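Local structure of ABC-type branched-chain amino acid transport systems periplasmic component-like protein (Thermomonospora curvata, 4N03) at residues G145-D151 with P365-T370; G37-T43 with V78-Y84. The protein probably captures fatty acids outside the cell membrane as the substrate-binding component of an ABC transporter, with palmitic acid bound in its cleft. One frame throughout, in Å; residues are numbered along the deposited sequence.

Interaction 1: G145-D151 with P365-T370; sequences GTTYDVD and PATRKT. With PLM (palmitic acid), chain B.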
ATOM      1  N   GLY A 145       3.214  -7.067   1.003  1.00 10.41           N
ATOM      2  CA  GLY A 145       1.953  -7.481   1.574  1.00  9.87           C
ATOM      3  C   GLY A 145       1.162  -8.393   0.641  1.00  9.48           C
ATOM      4  O   GLY A 145       1.740  -9.223  -0.087  1.00 10.46           O
ATOM      5  N   THR A 146      -0.147  -8.267   0.744  1.00  9.11           N
ATOM      6  CA  THR A 146      -1.115  -8.936  -0.114  1.00  8.88           C
ATOM      7  C   THR A 146      -1.398  -8.084  -1.344  1.00  9.25           C
ATOM      8  O   THR A 146      -1.102  -6.870  -1.384  1.00  9.79           O
ATOM      9  CB  THR A 146      -2.441  -9.074   0.653  1.00 10.23           C
ATOM     10  OG1 THR A 146      -2.754  -7.748   1.103  1.00 10.21           O
ATOM     11  CG2 THR A 146      -2.351 -10.005   1.830  1.00 10.84           C
ATOM     12  N   THR A 147      -2.006  -8.694  -2.352  1.00  8.80           N
ATOM     13  CA  THR A 147      -2.623  -7.963  -3.433  1.00  8.70           C
ATOM     14  C   THR A 147      -4.077  -7.662  -3.131  1.00  8.58           C
ATOM     15  O   THR A 147      -4.700  -8.276  -2.269  1.00  8.91           O
ATOM     16  CB  THR A 147      -2.447  -8.730  -4.746  1.00  9.26           C
ATOM     17  OG1 THR A 147      -2.834 -10.093  -4.594  1.00  9.43           O
ATOM     18  CG2 THR A 147      -1.020  -8.650  -5.190  1.00 10.91           C
ATOM     19  N   TYR A 148      -4.638  -6.710  -3.875  1.00  8.26           N
ATOM     20  CA  TYR A 148      -5.955  -6.195  -3.556  1.00  8.61           C
ATOM     21  C   TYR A 148      -7.055  -7.218  -3.589  1.00  8.09           C
ATOM     22  O   TYR A 148      -8.020  -7.189  -2.854  1.00  8.47           O
ATOM     23  CB  TYR A 148      -6.327  -5.077  -4.499  1.00  9.21           C
ATOM     24  CG  TYR A 148      -5.585  -3.797  -4.293  1.00  8.48           C
ATOM     25  CD1 TYR A 148      -5.490  -3.170  -3.031  1.00  8.79           C
ATOM     26  CD2 TYR A 148      -4.941  -3.191  -5.333  1.00  8.63           C
ATOM     27  CE1 TYR A 148      -4.814  -1.972  -2.871  1.00  9.30           C
ATOM     28  CE2 TYR A 148      -4.279  -1.985  -5.165  1.00  8.72           C
ATOM     29  CZ  TYR A 148      -4.221  -1.368  -3.921  1.00  8.53           C
ATOM     30  OH  TYR A 148      -3.573  -0.169  -3.688  1.00 10.38           O
ATOM     31  N   ASP A 149      -6.978  -8.128  -4.580  1.00  8.14           N
ATOM     32  CA  ASP A 149      -7.917  -9.230  -4.734  1.00  8.75           C
ATOM     33  C   ASP A 149      -7.944 -10.132  -3.516  1.00  8.65           C
ATOM     34  O   ASP A 149      -8.994 -10.426  -2.992  1.00  8.87           O
ATOM     35  CB  ASP A 149      -7.725  -9.995  -6.035  1.00  8.64           C
ATOM     36  CG  ASP A 149      -6.318 -10.438  -6.362  1.00  9.45           C
ATOM     37  OD1 ASP A 149      -5.379 -10.203  -5.563  1.00  9.82           O
ATOM     38  OD2 ASP A 149      -6.169 -11.013  -7.475  1.00  9.76           O
ATOM     39  N   VAL A 150      -6.758 -10.553  -3.071  1.00  8.76           N
ATOM     40  CA  VAL A 150      -6.662 -11.365  -1.879  1.00  9.01           C
ATOM     41  C   VAL A 150      -7.234 -10.652  -0.671  1.00  8.51           C
ATOM     42  O   VAL A 150      -7.939 -11.277   0.125  1.00  8.76           O
ATOM     43  CB  VAL A 150      -5.176 -11.731  -1.636  1.00  9.59           C
ATOM     44  CG1 VAL A 150      -4.900 -12.268  -0.224  1.00 11.03           C
ATOM     45  CG2 VAL A 150      -4.725 -12.722  -2.706  1.00 10.63           C
ATOM     46  N   ASP A 151      -7.013  -9.340  -0.510  1.00  8.53           N
ATOM     47  CA  ASP A 151      -7.627  -8.620   0.599  1.00  9.10           C
ATOM     48  C   ASP A 151      -9.156  -8.669   0.541  1.00  8.83           C
ATOM     49  O   ASP A 151      -9.787  -8.843   1.565  1.00  9.16           O
ATOM     50  CB  ASP A 151      -7.194  -7.160   0.653  1.00  9.39           C
ATOM     51  CG  ASP A 151      -5.805  -6.959   1.210  1.00 10.40           C
ATOM     52  OD1 ASP A 151      -5.277  -7.827   1.905  1.00 10.54           O
ATOM     53  OD2 ASP A 151      -5.300  -5.835   0.941  1.00 10.69           O
ATOM     54  N   PRO A 365       1.522 -13.366  -4.379  1.00  9.38           N
ATOM     55  CA  PRO A 365       1.729 -12.322  -3.358  1.00  9.62           C
ATOM     56  C   PRO A 365       2.761 -12.749  -2.317  1.00 10.33           C
ATOM     57  O   PRO A 365       2.913 -13.911  -1.988  1.00 10.44           O
ATOM     58  CB  PRO A 365       0.346 -12.210  -2.725  1.00 11.48           C
ATOM     59  CG  PRO A 365      -0.595 -12.661  -3.826  1.00 10.89           C
ATOM     60  CD  PRO A 365       0.124 -13.797  -4.435  1.00 10.89           C
ATOM     61  N   ALA A 366       3.443 -11.741  -1.758  1.00 10.12           N
ATOM     62  CA  ALA A 366       4.456 -11.913  -0.732  1.00  9.92           C
ATOM     63  C   ALA A 366       3.904 -12.480   0.578  1.00  9.66           C
ATOM     64  O   ALA A 366       4.664 -13.061   1.328  1.00 10.26           O
ATOM     65  CB  ALA A 366       5.121 -10.595  -0.487  1.00 11.14           C
ATOM     66  N   THR A 367       2.626 -12.295   0.817  1.00  9.41           N
ATOM     67  CA  THR A 367       1.853 -12.927   1.859  1.00  9.18           C
ATOM     68  C   THR A 367       0.375 -12.927   1.432  1.00  8.98           C
ATOM     69  O   THR A 367       0.008 -12.148   0.557  1.00  9.89           O
ATOM     70  CB  THR A 367       2.044 -12.237   3.222  1.00  9.03           C
ATOM     71  OG1 THR A 367       1.226 -12.866   4.177  1.00 10.20           O
ATOM     72  CG2 THR A 367       1.688 -10.751   3.179  1.00 11.59           C
ATOM     73  N   ARG A 368      -0.425 -13.748   2.058  1.00  8.88           N
ATOM     74  CA  ARG A 368      -1.884 -13.756   1.860  1.00  9.36           C
ATOM     75  C   ARG A 368      -2.662 -13.486   3.126  1.00  8.66           C
ATOM     76  O   ARG A 368      -3.847 -13.758   3.193  1.00 10.07           O
ATOM     77  CB  ARG A 368      -2.381 -15.032   1.146  1.00  9.29           C
ATOM     78  CG  ARG A 368      -1.756 -15.200  -0.195  1.00  9.27           C
ATOM     79  CD  ARG A 368      -2.436 -16.306  -0.984  1.00  9.69           C
ATOM     80  NE  ARG A 368      -1.660 -16.604  -2.159  1.00  9.79           N
ATOM     81  CZ  ARG A 368      -2.159 -17.261  -3.235  1.00  9.41           C
ATOM     82  NH1 ARG A 368      -3.449 -17.525  -3.320  1.00 10.14           N
ATOM     83  NH2 ARG A 368      -1.342 -17.515  -4.199  1.00 11.03           N
ATOM     84  N   LYS A 369      -1.982 -12.878   4.143  1.00  9.41           N
ATOM     85  CA  LYS A 369      -2.622 -12.584   5.406  0.60 10.20           C
ATOM     86  C   LYS A 369      -3.111 -11.115   5.438  1.00  9.65           C
ATOM     87  O   LYS A 369      -2.356 -10.187   5.150  1.00  9.85           O
ATOM     88  CB  LYS A 369      -1.645 -12.830   6.532  0.60 11.01           C
ATOM     89  CG  LYS A 369      -1.215 -14.269   6.612  0.60 13.56           C
ATOM     90  CD  LYS A 369      -0.468 -14.659   7.847  0.60 16.41           C
ATOM     91  CE  LYS A 369       0.011 -16.095   7.730  0.60 18.28           C
ATOM     92  NZ  LYS A 369       1.085 -16.275   6.691  0.60 18.30           N
ATOM     93  N   THR A 370      -4.385 -10.972   5.745  1.00  9.35           N
ATOM     94  CA  THR A 370      -5.059  -9.684   5.775  1.00  9.63           C
ATOM     95  C   THR A 370      -5.604  -9.426   7.170  1.00  9.42           C
ATOM     96  O   THR A 370      -6.253 -10.280   7.762  1.00 10.09           O
ATOM     97  CB  THR A 370      -6.270  -9.737   4.802  1.00 10.18           C
ATOM     98  OG1 THR A 370      -5.804 -10.050   3.478  1.00 10.15           O
ATOM     99  CG2 THR A 370      -7.086  -8.459   4.792  1.00 10.96           C
TER
HETATM  100  C1  PLM B 601      -3.471   2.396  -5.800  1.00 10.49           C
HETATM  101  O1  PLM B 601      -3.056   1.209  -5.727  1.00 10.86           O
HETATM  102  O2  PLM B 601      -3.421   3.104  -6.829  1.00 11.00           O
HETATM  103  C2  PLM B 601      -3.901   3.079  -4.522  1.00 12.83           C
HETATM  104  C3  PLM B 601      -2.583   3.582  -3.788  1.00 15.04           C
HETATM  105  C4  PLM B 601      -2.841   4.091  -2.389  1.00 15.32           C
HETATM  106  C5  PLM B 601      -1.613   4.619  -1.731  1.00 17.12           C
HETATM  107  C6  PLM B 601      -1.707   5.080  -0.260  1.00 17.77           C
HETATM  108  C7  PLM B 601      -1.359   3.931   0.678  1.00 19.80           C
HETATM  109  C8  PLM B 601      -1.594   4.186   2.141  1.00 22.46           C
HETATM  110  C9  PLM B 601      -0.967   3.178   3.087  1.00 24.37           C
HETATM  111  CA  PLM B 601      -1.863   1.971   3.451  1.00 23.22           C
HETATM  112  CB  PLM B 601      -0.958   0.893   4.172  1.00 24.01           C
HETATM  113  CC  PLM B 601      -1.097  -0.504   3.498  1.00 19.31           C
HETATM  114  CD  PLM B 601       0.071  -1.436   3.745  1.00 17.40           C
HETATM  115  CE  PLM B 601       0.011  -2.806   3.082  0.50 18.73           C
HETATM  116  CF  PLM B 601       1.426  -3.367   2.868  0.50 20.51           C
HETATM  117  CG  PLM B 601       2.006  -4.099   4.064  0.50 21.00           C
HETATM  118  O   HOH W   1       2.663  -9.227  -2.746  1.00 11.09           O

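Interaction 2: G37-T43 with V78-Y84; sequences GIATDLT and VVRDHGY. With PLM (palmitic acid), chain B.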
ATOM      1  N   GLY A  37      15.178   7.308  -5.451  1.00 12.71           N
ATOM      2  CA  GLY A  37      14.055   8.093  -5.908  1.00 11.95           C
ATOM      3  C   GLY A  37      12.762   7.742  -5.216  1.00 11.93           C
ATOM      4  O   GLY A  37      12.486   6.567  -4.953  1.00 11.84           O
ATOM      5  N   ILE A  38      11.929   8.751  -5.006  1.00 11.27           N
ATOM      6  CA  ILE A  38      10.622   8.632  -4.436  1.00 11.56           C
ATOM      7  C   ILE A  38       9.659   9.337  -5.376  1.00 11.86           C
ATOM      8  O   ILE A  38       9.834  10.528  -5.668  1.00 13.36           O
ATOM      9  CB  ILE A  38      10.531   9.178  -3.030  1.00 12.72           C
ATOM     10  CG1 ILE A  38      11.326   8.261  -2.089  1.00 13.92           C
ATOM     11  CG2 ILE A  38       9.059   9.290  -2.592  1.00 13.06           C
ATOM     12  CD1 ILE A  38      11.377   8.729  -0.659  1.00 14.92           C
ATOM     13  N   ALA A  39       8.640   8.622  -5.863  1.00 10.82           N
ATOM     14  CA  ALA A  39       7.576   9.185  -6.733  1.00 10.82           C
ATOM     15  C   ALA A  39       6.261   8.955  -6.023  1.00 10.91           C
ATOM     16  O   ALA A  39       5.794   7.822  -5.970  1.00 11.78           O
ATOM     17  CB  ALA A  39       7.608   8.547  -8.106  1.00 12.38           C
ATOM     18  N   THR A  40       5.655  10.004  -5.480  1.00 10.80           N
ATOM     19  CA  THR A  40       4.552   9.863  -4.584  1.00 10.83           C
ATOM     20  C   THR A  40       3.428  10.833  -4.956  1.00 10.28           C
ATOM     21  O   THR A  40       3.530  11.545  -5.913  1.00 11.66           O
ATOM     22  CB  THR A  40       5.052  10.038  -3.114  1.00 11.40           C
ATOM     23  OG1 THR A  40       4.049   9.621  -2.195  1.00 11.61           O
ATOM     24  CG2 THR A  40       5.453  11.489  -2.804  1.00 12.29           C
ATOM     25  N   ASP A  41       2.353  10.795  -4.163  1.00 10.87           N
ATOM     26  CA  ASP A  41       1.291  11.776  -4.267  1.00 10.54           C
ATOM     27  C   ASP A  41       1.315  12.646  -3.010  1.00 10.73           C
ATOM     28  O   ASP A  41       0.996  12.177  -1.931  1.00 11.25           O
ATOM     29  CB  ASP A  41      -0.090  11.137  -4.402  1.00 10.59           C
ATOM     30  CG  ASP A  41      -1.181  12.144  -4.540  1.00 11.28           C
ATOM     31  OD1 ASP A  41      -0.856  13.308  -4.848  1.00 11.75           O
ATOM     32  OD2 ASP A  41      -2.361  11.786  -4.343  1.00 11.41           O
ATOM     33  N   LEU A  42       1.644  13.920  -3.200  1.00 11.06           N
ATOM     34  CA  LEU A  42       1.619  14.918  -2.135  1.00 11.56           C
ATOM     35  C   LEU A  42       0.474  15.891  -2.264  1.00 12.82           C
ATOM     36  O   LEU A  42       0.332  16.761  -1.392  1.00 15.25           O
ATOM     37  CB  LEU A  42       2.952  15.678  -2.058  1.00 12.62           C
ATOM     38  CG  LEU A  42       4.155  14.810  -1.811  1.00 13.22           C
ATOM     39  CD1 LEU A  42       5.412  15.666  -1.798  1.00 15.19           C
ATOM     40  CD2 LEU A  42       4.023  13.991  -0.540  1.00 14.37           C
ATOM     41  N   THR A  43      -0.304  15.832  -3.340  1.00 12.83           N
ATOM     42  CA  THR A  43      -1.271  16.863  -3.664  1.00 13.65           C
ATOM     43  C   THR A  43      -2.648  16.378  -4.083  1.00 14.18           C
ATOM     44  O   THR A  43      -3.610  17.120  -3.995  1.00 15.12           O
ATOM     45  CB  THR A  43      -0.713  17.801  -4.731  1.00 16.73           C
ATOM     46  OG1 THR A  43      -0.239  17.058  -5.848  1.00 16.57           O
ATOM     47  CG2 THR A  43       0.331  18.740  -4.152  1.00 17.78           C
ATOM     48  N   VAL A  78      15.507  11.619  -3.276  1.00 13.25           N
ATOM     49  CA  VAL A  78      14.893  12.698  -4.017  0.60 12.71           C
ATOM     50  C   VAL A  78      13.428  12.392  -4.227  1.00 13.78           C
ATOM     51  O   VAL A  78      13.057  11.258  -4.490  1.00 16.78           O
ATOM     52  CB  VAL A  78      15.586  13.004  -5.351  0.60 16.74           C
ATOM     53  CG1 VAL A  78      17.052  13.292  -5.115  0.60 18.61           C
ATOM     54  CG2 VAL A  78      15.451  11.890  -6.351  0.60 17.23           C
ATOM     55  N   VAL A  79      12.615  13.417  -4.003  1.00 14.29           N
ATOM     56  CA  VAL A  79      11.178  13.254  -3.920  1.00 13.92           C
ATOM     57  C   VAL A  79      10.495  14.011  -5.017  1.00 15.46           C
ATOM     58  O   VAL A  79      10.712  15.213  -5.154  1.00 19.04           O
ATOM     59  CB  VAL A  79      10.606  13.704  -2.552  1.00 15.96           C
ATOM     60  CG1 VAL A  79       9.102  13.590  -2.514  1.00 16.66           C
ATOM     61  CG2 VAL A  79      11.237  12.920  -1.438  1.00 15.48           C
ATOM     62  N   ARG A  80       9.634  13.311  -5.766  1.00 14.21           N
ATOM     63  CA  ARG A  80       8.786  13.903  -6.794  0.60 15.21           C
ATOM     64  C   ARG A  80       7.314  13.591  -6.530  1.00 13.34           C
ATOM     65  O   ARG A  80       6.966  12.515  -6.056  1.00 13.99           O
ATOM     66  CB  ARG A  80       9.143  13.418  -8.189  0.60 18.00           C
ATOM     67  CG  ARG A  80      10.443  13.971  -8.737  0.60 22.34           C
ATOM     68  CD  ARG A  80      10.279  15.408  -9.186  0.60 24.61           C
ATOM     69  NE  ARG A  80      11.486  15.842  -9.864  0.60 28.86           N
ATOM     70  CZ  ARG A  80      12.591  16.214  -9.241  0.60 26.25           C
ATOM     71  NH1 ARG A  80      12.628  16.247  -7.918  0.60 24.37           N
ATOM     72  NH2 ARG A  80      13.641  16.568  -9.954  0.60 30.00           N
ATOM     73  N   ASP A  81       6.456  14.550  -6.850  1.00 13.74           N
ATOM     74  CA  ASP A  81       4.999  14.470  -6.650  1.00 12.36           C
ATOM     75  C   ASP A  81       4.314  14.267  -7.991  1.00 12.68           C
ATOM     76  O   ASP A  81       4.321  15.178  -8.815  1.00 14.39           O
ATOM     77  CB  ASP A  81       4.520  15.750  -5.974  1.00 13.42           C
ATOM     78  CG  ASP A  81       3.034  15.792  -5.767  1.00 12.92           C
ATOM     79  OD1 ASP A  81       2.366  14.750  -5.809  1.00 12.17           O
ATOM     80  OD2 ASP A  81       2.496  16.886  -5.570  1.00 15.85           O
ATOM     81  N   HIS A  82       3.723  13.091  -8.235  1.00 12.03           N
ATOM     82  CA  HIS A  82       2.956  12.882  -9.446  1.00 11.99           C
ATOM     83  C   HIS A  82       1.494  13.238  -9.308  1.00 12.38           C
ATOM     84  O   HIS A  82       0.765  13.168 -10.307  1.00 13.12           O
ATOM     85  CB  HIS A  82       3.118  11.458  -9.996  1.00 12.62           C
ATOM     86  CG  HIS A  82       2.766  10.373  -9.054  1.00 11.35           C
ATOM     87  ND1 HIS A  82       1.537  10.272  -8.426  1.00 12.44           N
ATOM     88  CD2 HIS A  82       3.468   9.262  -8.705  1.00 11.35           C
ATOM     89  CE1 HIS A  82       1.509   9.149  -7.733  1.00 10.77           C
ATOM     90  NE2 HIS A  82       2.668   8.534  -7.868  1.00 11.53           N
ATOM     91  N   GLY A  83       1.016  13.580  -8.107  1.00 11.85           N
ATOM     92  CA  GLY A  83      -0.336  14.057  -7.907  1.00 12.36           C
ATOM     93  C   GLY A  83      -1.408  12.998  -8.160  1.00 11.56           C
ATOM     94  O   GLY A  83      -2.580  13.294  -8.368  1.00 11.98           O
ATOM     95  N   TYR A  84      -1.029  11.729  -8.097  1.00 10.44           N
ATOM     96  CA  TYR A  84      -1.894  10.599  -8.491  1.00 10.57           C
ATOM     97  C   TYR A  84      -2.356  10.732  -9.950  1.00 11.00           C
ATOM     98  O   TYR A  84      -3.518  10.528 -10.246  1.00 12.53           O
ATOM     99  CB  TYR A  84      -3.057  10.371  -7.499  1.00 10.80           C
ATOM    100  CG  TYR A  84      -3.575   8.947  -7.495  1.00 10.26           C
ATOM    101  CD1 TYR A  84      -2.824   7.930  -6.993  1.00 10.53           C
ATOM    102  CD2 TYR A  84      -4.845   8.649  -7.942  1.00 10.79           C
ATOM    103  CE1 TYR A  84      -3.263   6.615  -7.006  1.00 10.58           C
ATOM    104  CE2 TYR A  84      -5.325   7.339  -7.918  1.00 11.20           C
ATOM    105  CZ  TYR A  84      -4.523   6.336  -7.446  1.00 12.19           C
ATOM    106  OH  TYR A  84      -5.014   5.045  -7.451  1.00 11.91           O
TER
HETATM  107  C1  PLM B 601      -3.471   2.396  -5.800  1.00 10.49           C
HETATM  108  O1  PLM B 601      -3.056   1.209  -5.727  1.00 10.86           O
HETATM  109  O2  PLM B 601      -3.421   3.104  -6.829  1.00 11.00           O
HETATM  110  C2  PLM B 601      -3.901   3.079  -4.522  1.00 12.83           C
HETATM  111  C3  PLM B 601      -2.583   3.582  -3.788  1.00 15.04           C
HETATM  112  C4  PLM B 601      -2.841   4.091  -2.389  1.00 15.32           C
HETATM  113  C5  PLM B 601      -1.613   4.619  -1.731  1.00 17.12           C
HETATM  114  C6  PLM B 601      -1.707   5.080  -0.260  1.00 17.77           C
HETATM  115  C7  PLM B 601      -1.359   3.931   0.678  1.00 19.80           C
HETATM  116  C8  PLM B 601      -1.594   4.186   2.141  1.00 22.46           C
HETATM  117  C9  PLM B 601      -0.967   3.178   3.087  1.00 24.37           C
HETATM  118  CA  PLM B 601      -1.863   1.971   3.451  1.00 23.22           C
HETATM  119  CB  PLM B 601      -0.958   0.893   4.172  1.00 24.01           C
HETATM  120  CC  PLM B 601      -1.097  -0.504   3.498  1.00 19.31           C
HETATM  121  CD  PLM B 601       0.071  -1.436   3.745  1.00 17.40           C
HETATM  122  CE  PLM B 601       0.011  -2.806   3.082  0.50 18.73           C
HETATM  123  CF  PLM B 601       1.426  -3.367   2.868  0.50 20.51           C
HETATM  124  CG  PLM B 601       2.006  -4.099   4.064  0.50 21.00           C

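Interaction 1: G145-D151 with P365-T370
An extended approach to helix 148-161, G145-T147, meets the loop P365-K369 that leads into strand 370-375, at the interlobe hinge expected of a type I periplasmic binding protein. Their CA atoms come closest at T146 and R368 (5.3 Å). The direct backbone bond is weak, T367 N to G145 O at 3.3 Å, but a water reinforces it, donating to G145 O and accepting from A366 N, 2.8 Å from each. T146 CA adds a CA-H...O contact to T367 O (3.5 Å). G145 has positive phi (60°), and a CB here would crowd palmitic acid CF. On the side-chain level, T146 CG2 sits 3.4 Å from T367 O and 3.3 Å from K369 O, while V150 CG2 meets P365 CG at 4.3 Å. T367 OG1 accepts from K369 N in an ST turn, and R368 turns its guanidinium to the carbonyls of A395 and Y398. Past this junction, Y148 OH donates to palmitic acid O1 (2.5 Å), tying the start of the helix to the ligand. D151 OD1 draws the two segments together by accepting from both T146 OG1 (2.6 Å) and T370 OG1 (2.8 Å).

Interaction 2: G37-T43 with V78-Y84
Parallel strands 33-40 and 74-81, the two beta strands of a beta-alpha-beta unit, lie side by side here, their short axes 4.7 Å apart and 19° from parallel. Backbone hydrogen bonds form an alternating ladder: I38 N to V78 O (2.8 Å), R80 N to I38 O (2.8 Å), T40 N to R80 O (2.9 Å) and H82 N to T40 O (2.8 Å). I38 O, R80 O and T40 O each also receive a CA-H...O contact, as from D81 CA to T40 O (3.4 Å). At the ends of the strands, D81, the last residue of its strand, holds the loop after the other strand with both carboxylate oxygens, OD1 accepting from L42 N and OD2 from T43 OG1, each at 2.8 Å. D81 OD1 also accepts from G83 N, and D41 OD1 from T43 N, so each aspartate closes an Asx turn; D41 OD1 additionally receives G44 N. Apolar contact is modest: I38 CB lies 4.1 Å from V79 CG2, and L42 CD1 4.3 Å from V79 CG1. At the ligand, Y84 OH donates to palmitic acid O2 (2.6 Å), while the Y84 ring meets Y46 edge-to-face. Strand 74-81 edges the four-stranded sheet and strand 103-107 flanks 33-40 across from it; I38, T40 and V79 pack on helix 47-66, V78, R80 and H82 on helix 86-96.

In the fold
Along the chain interaction 2 is complete before interaction 1 opens, and their centres lie 25 Å apart on opposite sides of the chain's centre; nearest atoms are about 7 Å apart, without touching. Interaction 2 belongs to the four-stranded parallel sheet of one lobe. Interaction 1 lies where the chain enters helix 148-161 and strand 370-375, the latter part of the seven-stranded mixed sheet of the other lobe. Palmitic acid bridges the distance: Y84 and Y148 each hold one oxygen of its carboxyl group, with S109 as a further hydrogen-bond partner. This placement is consistent with a ligand enclosed between two lobes, as in other leucine-binding protein relatives.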